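Long-range contact in DnaJ homolog subfamily C member 27-A (Xenopus laevis, PDB 6JMG), which binds GTP as a Rab-family small GTPase that also carries a DnaJ domain, and possibly regulates the MEK/ERK pathway: residues L15-K29 against R63-H75. Residues are numbered along the deposited sequence; the frame is centred on the assembly and turned at random.
Sequences LRIKVISMGNAEVGK and REIKVNIFDMAGH. With GTP (guanosine-5'-triphosphate), chain C.
One face of the Phe70 ring takes the aliphatic chain of Lys18, whose CE lies 3.7 Å above the ring plane near the rim, while the Val19 carbonyl O sits at the ring's edge. A chi1 of 168°, which puts CG opposite the backbone N, lets Lys18 cross Phe70 at about a right angle; the ring contact is a CH-pi one from CE, the ammonium itself being too far for more than a weak attraction and hydrogen-bonding instead to Lys87 O and Thr89 OG1. At the far end of the strands, Leu15 CB lies over one face of the Arg63 guanidinium, and Lys66 CD over one face of that of Arg16. These pairs project from the parallel strands 15-22 and 63-72, adjacent in the Ras-type P-loop GTPase sheet, an example of paired strands delivering two loops to one phosphate site. Backbone bonds alternate regularly from Leu15 to Phe70. Ile17 O accepts both the Asn68 N and, from above the carbonyl plane, Asn68 ND2 at 3.2 Å; Asn68 OD1 turns to Tyr53. On the other sheet face Val19 CG2 meets Val67 CG1 at 3.5 Å, and Ile17 CD1 rests against Ile65 CG2. Where the pairing fades, Ser21 OG takes over, accepting the Met72 N at 2.8 Å. Beyond it the P-loop wraps the phosphates, and Lys29 NZ bonds to GTP O1B, GTP O2G and Gly23 O. Without the ammonium group, as with an alanine in place of Lys29, the beta and gamma phosphates would probably lose the positive charge that ties them to Gly23 O. Gly74 CA lies against Gly23 O, and the backbone N of Gly74 reaches the gamma phosphate, donating to GTP O2G at 2.9 Å.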
loop_
_atom_site.group_PDB
_atom_site.type_symbol
_atom_site.label_atom_id
_atom_site.label_comp_id
_atom_site.label_asym_id
_atom_site.label_seq_id
_atom_site.Cartn_x
_atom_site.Cartn_y
_atom_site.Cartn_z
ATOM N N LEU A 15 19.060 -8.676 7.097
ATOM C CA LEU A 15 17.629 -8.459 7.003
ATOM C C LEU A 15 16.989 -9.433 6.020
ATOM O O LEU A 15 17.520 -9.677 4.931
ATOM C CB LEU A 15 17.370 -7.020 6.569
ATOM C CG LEU A 15 16.118 -6.338 7.091
ATOM C CD1 LEU A 15 15.797 -6.819 8.498
ATOM C CD2 LEU A 15 16.348 -4.853 7.060
ATOM N N ARG A 16 15.841 -9.986 6.403
ATOM C CA ARG A 16 15.122 -10.939 5.570
ATOM C C ARG A 16 13.762 -10.357 5.226
ATOM O O ARG A 16 12.933 -10.142 6.115
ATOM C CB ARG A 16 14.994 -12.291 6.275
ATOM C CG ARG A 16 16.297 -12.682 6.991
ATOM C CD ARG A 16 16.180 -13.907 7.895
ATOM N NE ARG A 16 16.769 -15.090 7.276
ATOM C CZ ARG A 16 18.071 -15.363 7.279
ATOM N NH1 ARG A 16 18.928 -14.531 7.861
ATOM N NH2 ARG A 16 18.519 -16.465 6.688
ATOM N N ILE A 17 13.522 -10.125 3.932
ATOM C CA ILE A 17 12.304 -9.473 3.462
ATOM C C ILE A 17 11.689 -10.329 2.369
ATOM O O ILE A 17 12.322 -11.229 1.814
ATOM C CB ILE A 17 12.548 -8.038 2.937
ATOM C CG1 ILE A 17 13.283 -8.067 1.590
ATOM C CG2 ILE A 17 13.367 -7.221 3.920
ATOM C CD1 ILE A 17 13.467 -6.684 0.969
ATOM N N LYS A 18 10.431 -10.020 2.075
ATOM C CA LYS A 18 9.593 -10.708 1.108
ATOM C C LYS A 18 9.065 -9.694 0.089
ATOM O O LYS A 18 8.522 -8.652 0.469
ATOM C CB LYS A 18 8.436 -11.408 1.826
ATOM C CG LYS A 18 7.347 -11.917 0.894
ATOM C CD LYS A 18 6.149 -12.483 1.666
ATOM C CE LYS A 18 5.299 -13.365 0.779
ATOM N NZ LYS A 18 3.894 -12.939 0.861
ATOM N N VAL A 19 9.245 -9.987 -1.197
ATOM C CA VAL A 19 8.863 -9.112 -2.303
ATOM C C VAL A 19 7.960 -9.904 -3.239
ATOM O O VAL A 19 8.244 -11.072 -3.548
ATOM C CB VAL A 19 10.100 -8.583 -3.061
ATOM C CG1 VAL A 19 9.681 -7.866 -4.306
ATOM C CG2 VAL A 19 10.970 -7.683 -2.160
ATOM N N ILE A 20 6.852 -9.315 -3.658
ATOM C CA ILE A 20 6.009 -9.950 -4.655
ATOM C C ILE A 20 5.835 -9.019 -5.844
ATOM O O ILE A 20 6.056 -7.807 -5.759
ATOM C CB ILE A 20 4.646 -10.348 -4.081
ATOM C CG1 ILE A 20 3.845 -9.110 -3.736
ATOM C CG2 ILE A 20 4.819 -11.236 -2.845
ATOM C CD1 ILE A 20 2.413 -9.461 -3.397
ATOM N N SER A 21 5.408 -9.603 -6.960
ATOM C CA SER A 21 5.094 -8.864 -8.179
ATOM C C SER A 21 3.617 -9.016 -8.518
ATOM O O SER A 21 3.060 -10.114 -8.432
ATOM C CB SER A 21 5.924 -9.390 -9.346
ATOM O OG SER A 21 5.536 -10.734 -9.626
ATOM N N MET A 22 2.993 -7.933 -8.956
ATOM C CA MET A 22 1.592 -7.984 -9.338
ATOM C C MET A 22 1.413 -7.196 -10.632
ATOM O O MET A 22 2.131 -6.223 -10.895
ATOM C CB MET A 22 0.654 -7.425 -8.240
ATOM C CG MET A 22 0.743 -8.095 -6.874
ATOM S SD MET A 22 -0.305 -7.414 -5.551
ATOM C CE MET A 22 -1.422 -6.414 -6.489
ATOM N N GLY A 23 0.448 -7.625 -11.429
ATOM C CA GLY A 23 0.091 -6.963 -12.669
ATOM C C GLY A 23 -0.298 -7.983 -13.727
ATOM O O GLY A 23 -0.012 -9.181 -13.625
ATOM N N ASN A 24 -0.951 -7.492 -14.778
ATOM C CA ASN A 24 -1.543 -8.359 -15.788
ATOM C C ASN A 24 -0.482 -9.212 -16.490
ATOM O O ASN A 24 0.727 -8.985 -16.382
ATOM C CB ASN A 24 -2.322 -7.518 -16.797
ATOM C CG ASN A 24 -3.669 -7.029 -16.243
ATOM O OD1 ASN A 24 -3.976 -7.212 -15.067
ATOM N ND2 ASN A 24 -4.475 -6.417 -17.100
ATOM N N ALA A 25 -0.957 -10.228 -17.201
ATOM C CA ALA A 25 -0.052 -11.081 -17.960
ATOM C C ALA A 25 0.645 -10.296 -19.070
ATOM O O ALA A 25 0.093 -9.336 -19.621
ATOM C CB ALA A 25 -0.807 -12.263 -18.559
ATOM N N GLU A 26 1.879 -10.716 -19.392
ATOM C CA GLU A 26 2.701 -10.190 -20.488
ATOM C C GLU A 26 3.208 -8.787 -20.215
ATOM O O GLU A 26 3.795 -8.153 -21.093
ATOM C CB GLU A 26 1.953 -10.189 -21.823
ATOM C CG GLU A 26 1.793 -11.555 -22.434
ATOM C CD GLU A 26 1.770 -11.497 -23.943
ATOM O OE1 GLU A 26 2.690 -10.867 -24.533
ATOM O OE2 GLU A 26 0.826 -12.074 -24.529
ATOM N N VAL A 27 2.990 -8.287 -19.009
ATOM C CA VAL A 27 3.345 -6.924 -18.672
ATOM C C VAL A 27 4.840 -6.748 -18.405
ATOM O O VAL A 27 5.362 -5.646 -18.587
ATOM C CB VAL A 27 2.420 -6.560 -17.494
ATOM C CG1 VAL A 27 3.001 -5.535 -16.626
ATOM C CG2 VAL A 27 1.081 -6.092 -18.021
ATOM N N GLY A 28 5.557 -7.809 -18.045
ATOM C CA GLY A 28 6.982 -7.739 -17.808
ATOM C C GLY A 28 7.449 -7.972 -16.370
ATOM O O GLY A 28 8.565 -7.555 -16.032
ATOM N N LYS A 29 6.640 -8.621 -15.523
ATOM C CA LYS A 29 7.019 -8.777 -14.125
ATOM C C LYS A 29 8.252 -9.654 -13.993
ATOM O O LYS A 29 9.240 -9.273 -13.360
ATOM C CB LYS A 29 5.864 -9.397 -13.333
ATOM C CG LYS A 29 4.595 -8.552 -13.339
ATOM C CD LYS A 29 3.493 -9.169 -12.481
ATOM C CE LYS A 29 2.896 -10.426 -13.129
ATOM N NZ LYS A 29 2.433 -10.217 -14.515
ATOM N N ARG A 63 23.168 -2.205 4.921
ATOM C CA ARG A 63 22.465 -3.359 5.440
ATOM C C ARG A 63 22.502 -4.442 4.376
ATOM O O ARG A 63 22.335 -4.160 3.185
ATOM C CB ARG A 63 21.012 -3.020 5.777
ATOM C CG ARG A 63 20.813 -1.983 6.872
ATOM C CD ARG A 63 20.007 -2.576 8.015
ATOM N NE ARG A 63 20.536 -3.883 8.396
ATOM C CZ ARG A 63 19.872 -4.772 9.121
ATOM N NH1 ARG A 63 18.644 -4.491 9.529
ATOM N NH2 ARG A 63 20.433 -5.940 9.431
ATOM N N GLU A 64 22.744 -5.678 4.805
ATOM C CA GLU A 64 22.678 -6.819 3.908
ATOM C C GLU A 64 21.261 -7.387 3.942
ATOM O O GLU A 64 20.728 -7.685 5.023
ATOM C CB GLU A 64 23.700 -7.881 4.293
ATOM C CG GLU A 64 24.367 -8.522 3.088
ATOM C CD GLU A 64 25.492 -7.667 2.517
ATOM O OE1 GLU A 64 26.417 -7.304 3.278
ATOM O OE2 GLU A 64 25.443 -7.340 1.311
ATOM N N ILE A 65 20.644 -7.514 2.765
ATOM C CA ILE A 65 19.236 -7.878 2.647
ATOM C C ILE A 65 19.131 -9.205 1.904
ATOM O O ILE A 65 19.628 -9.337 0.780
ATOM C CB ILE A 65 18.414 -6.808 1.899
ATOM C CG1 ILE A 65 18.779 -5.384 2.331
ATOM C CG2 ILE A 65 16.934 -7.067 2.074
ATOM C CD1 ILE A 65 18.779 -5.153 3.826
ATOM N N LYS A 66 18.450 -10.169 2.514
ATOM C CA LYS A 66 18.089 -11.407 1.842
ATOM C C LYS A 66 16.636 -11.268 1.401
ATOM O O LYS A 66 15.743 -11.083 2.236
ATOM C CB LYS A 66 18.294 -12.614 2.760
ATOM C CG LYS A 66 17.887 -13.963 2.151
ATOM C CD LYS A 66 17.806 -15.087 3.211
ATOM C CE LYS A 66 17.135 -16.378 2.677
ATOM N NZ LYS A 66 15.671 -16.517 3.023
ATOM N N VAL A 67 16.400 -11.347 0.091
ATOM C CA VAL A 67 15.115 -10.990 -0.503
ATOM C C VAL A 67 14.439 -12.253 -1.008
ATOM O O VAL A 67 14.948 -12.922 -1.913
ATOM C CB VAL A 67 15.282 -9.982 -1.648
ATOM C CG1 VAL A 67 13.940 -9.544 -2.128
ATOM C CG2 VAL A 67 16.127 -8.804 -1.207
ATOM N N ASN A 68 13.298 -12.577 -0.427
ATOM C CA ASN A 68 12.448 -13.646 -0.922
ATOM C C ASN A 68 11.485 -13.072 -1.947
ATOM O O ASN A 68 10.620 -12.260 -1.605
ATOM C CB ASN A 68 11.673 -14.297 0.220
ATOM C CG ASN A 68 12.577 -14.978 1.223
ATOM O OD1 ASN A 68 13.037 -16.102 1.005
ATOM N ND2 ASN A 68 12.845 -14.298 2.325
ATOM N N ILE A 69 11.612 -13.509 -3.191
ATOM C CA ILE A 69 10.799 -12.997 -4.280
ATOM C C ILE A 69 9.766 -14.051 -4.651
ATOM O O ILE A 69 10.113 -15.216 -4.876
ATOM C CB ILE A 69 11.669 -12.604 -5.488
ATOM C CG1 ILE A 69 12.663 -11.504 -5.086
ATOM C CG2 ILE A 69 10.807 -12.071 -6.617
ATOM C CD1 ILE A 69 13.560 -10.974 -6.246
ATOM N N PHE A 70 8.497 -13.647 -4.669
ATOM C CA PHE A 70 7.375 -14.452 -5.145
ATOM C C PHE A 70 6.865 -13.727 -6.379
ATOM O O PHE A 70 5.995 -12.856 -6.296
ATOM C CB PHE A 70 6.275 -14.602 -4.076
ATOM C CG PHE A 70 6.738 -15.319 -2.845
ATOM C CD1 PHE A 70 7.641 -14.717 -1.971
ATOM C CD2 PHE A 70 6.287 -16.600 -2.561
ATOM C CE1 PHE A 70 8.084 -15.382 -0.831
ATOM C CE2 PHE A 70 6.711 -17.261 -1.432
ATOM C CZ PHE A 70 7.616 -16.653 -0.565
ATOM N N ASP A 71 7.408 -14.106 -7.526
ATOM C CA ASP A 71 7.020 -13.526 -8.801
ATOM C C ASP A 71 5.699 -14.165 -9.193
ATOM O O ASP A 71 5.653 -15.378 -9.425
ATOM C CB ASP A 71 8.127 -13.781 -9.821
ATOM C CG ASP A 71 7.746 -13.373 -11.230
ATOM O OD1 ASP A 71 6.827 -12.556 -11.410
ATOM O OD2 ASP A 71 8.376 -13.887 -12.171
ATOM N N MET A 72 4.617 -13.372 -9.222
ATOM C CA MET A 72 3.285 -13.943 -9.406
ATOM C C MET A 72 2.894 -13.950 -10.875
ATOM O O MET A 72 3.303 -13.089 -11.657
ATOM C CB MET A 72 2.203 -13.176 -8.619
ATOM C CG MET A 72 2.466 -12.928 -7.108
ATOM S SD MET A 72 1.015 -12.377 -6.132
ATOM C CE MET A 72 0.416 -11.040 -7.045
ATOM N N ALA A 73 2.044 -14.909 -11.226
ATOM C CA ALA A 73 1.494 -15.008 -12.566
ATOM C C ALA A 73 0.311 -14.062 -12.687
ATOM O O ALA A 73 -0.517 -13.967 -11.777
ATOM C CB ALA A 73 1.070 -16.445 -12.841
ATOM N N GLY A 74 0.234 -13.346 -13.802
ATOM C CA GLY A 74 -0.761 -12.289 -13.920
ATOM C C GLY A 74 -2.100 -12.722 -14.489
ATOM O O GLY A 74 -3.102 -12.021 -14.354
ATOM N N HIS A 75 -2.117 -13.847 -15.170
ATOM C CA HIS A 75 -3.352 -14.355 -15.733
ATOM C C HIS A 75 -4.374 -14.626 -14.624
ATOM O O HIS A 75 -4.016 -15.142 -13.560
ATOM C CB HIS A 75 -3.059 -15.631 -16.527
ATOM C CG HIS A 75 -4.196 -16.076 -17.381
ATOM N ND1 HIS A 75 -5.349 -16.614 -16.853
ATOM C CD2 HIS A 75 -4.375 -16.040 -18.720
ATOM C CE1 HIS A 75 -6.184 -16.907 -17.829
ATOM N NE2 HIS A 75 -5.617 -16.569 -18.973
HETATM P PG GTP C . 3.186 -13.386 -16.725
HETATM O O1G GTP C . 4.212 -14.108 -15.878
HETATM O O2G GTP C . 2.158 -12.677 -15.881
HETATM O O3G GTP C . 2.488 -14.389 -17.626
HETATM O O3B GTP C . 3.837 -12.202 -17.616
HETATM P PB GTP C . 5.028 -11.250 -17.096
HETATM O O1B GTP C . 4.487 -10.019 -16.420
HETATM O O2B GTP C . 6.014 -11.923 -16.170
HETATM O O3A GTP C . 5.708 -10.766 -18.472
HETATM P PA GTP C . 7.185 -11.213 -18.911
HETATM O O1A GTP C . 8.249 -10.708 -17.966
HETATM O O2A GTP C . 7.291 -12.702 -19.054
HETATM O "O5'" GTP C . 7.236 -10.507 -20.339
HETATM C "C5'" GTP C . 6.216 -10.756 -21.276
HETATM C "C4'" GTP C . 6.794 -10.494 -22.662
HETATM O "O4'" GTP C . 7.077 -9.125 -22.757
HETATM C "C3'" GTP C . 8.100 -11.197 -22.938
HETATM O "O3'" GTP C . 8.040 -11.498 -24.297
HETATM C "C2'" GTP C . 9.185 -10.162 -22.757
HETATM O "O2'" GTP C . 10.262 -10.272 -23.660
HETATM C "C1'" GTP C . 8.443 -8.905 -23.094
HETATM N N9 GTP C . 8.946 -7.763 -22.332
HETATM C C8 GTP C . 9.071 -7.666 -20.968
HETATM N N7 GTP C . 9.531 -6.420 -20.673
HETATM C C5 GTP C . 9.698 -5.735 -21.827
HETATM C C6 GTP C . 10.133 -4.447 -22.095
HETATM O O6 GTP C . 10.473 -3.693 -21.186
HETATM N N1 GTP C . 10.169 -4.000 -23.399
HETATM C C2 GTP C . 9.792 -4.823 -24.432
HETATM N N2 GTP C . 9.857 -4.364 -25.674
HETATM N N3 GTP C . 9.359 -6.111 -24.165
HETATM C C4 GTP C . 9.320 -6.559 -22.883
#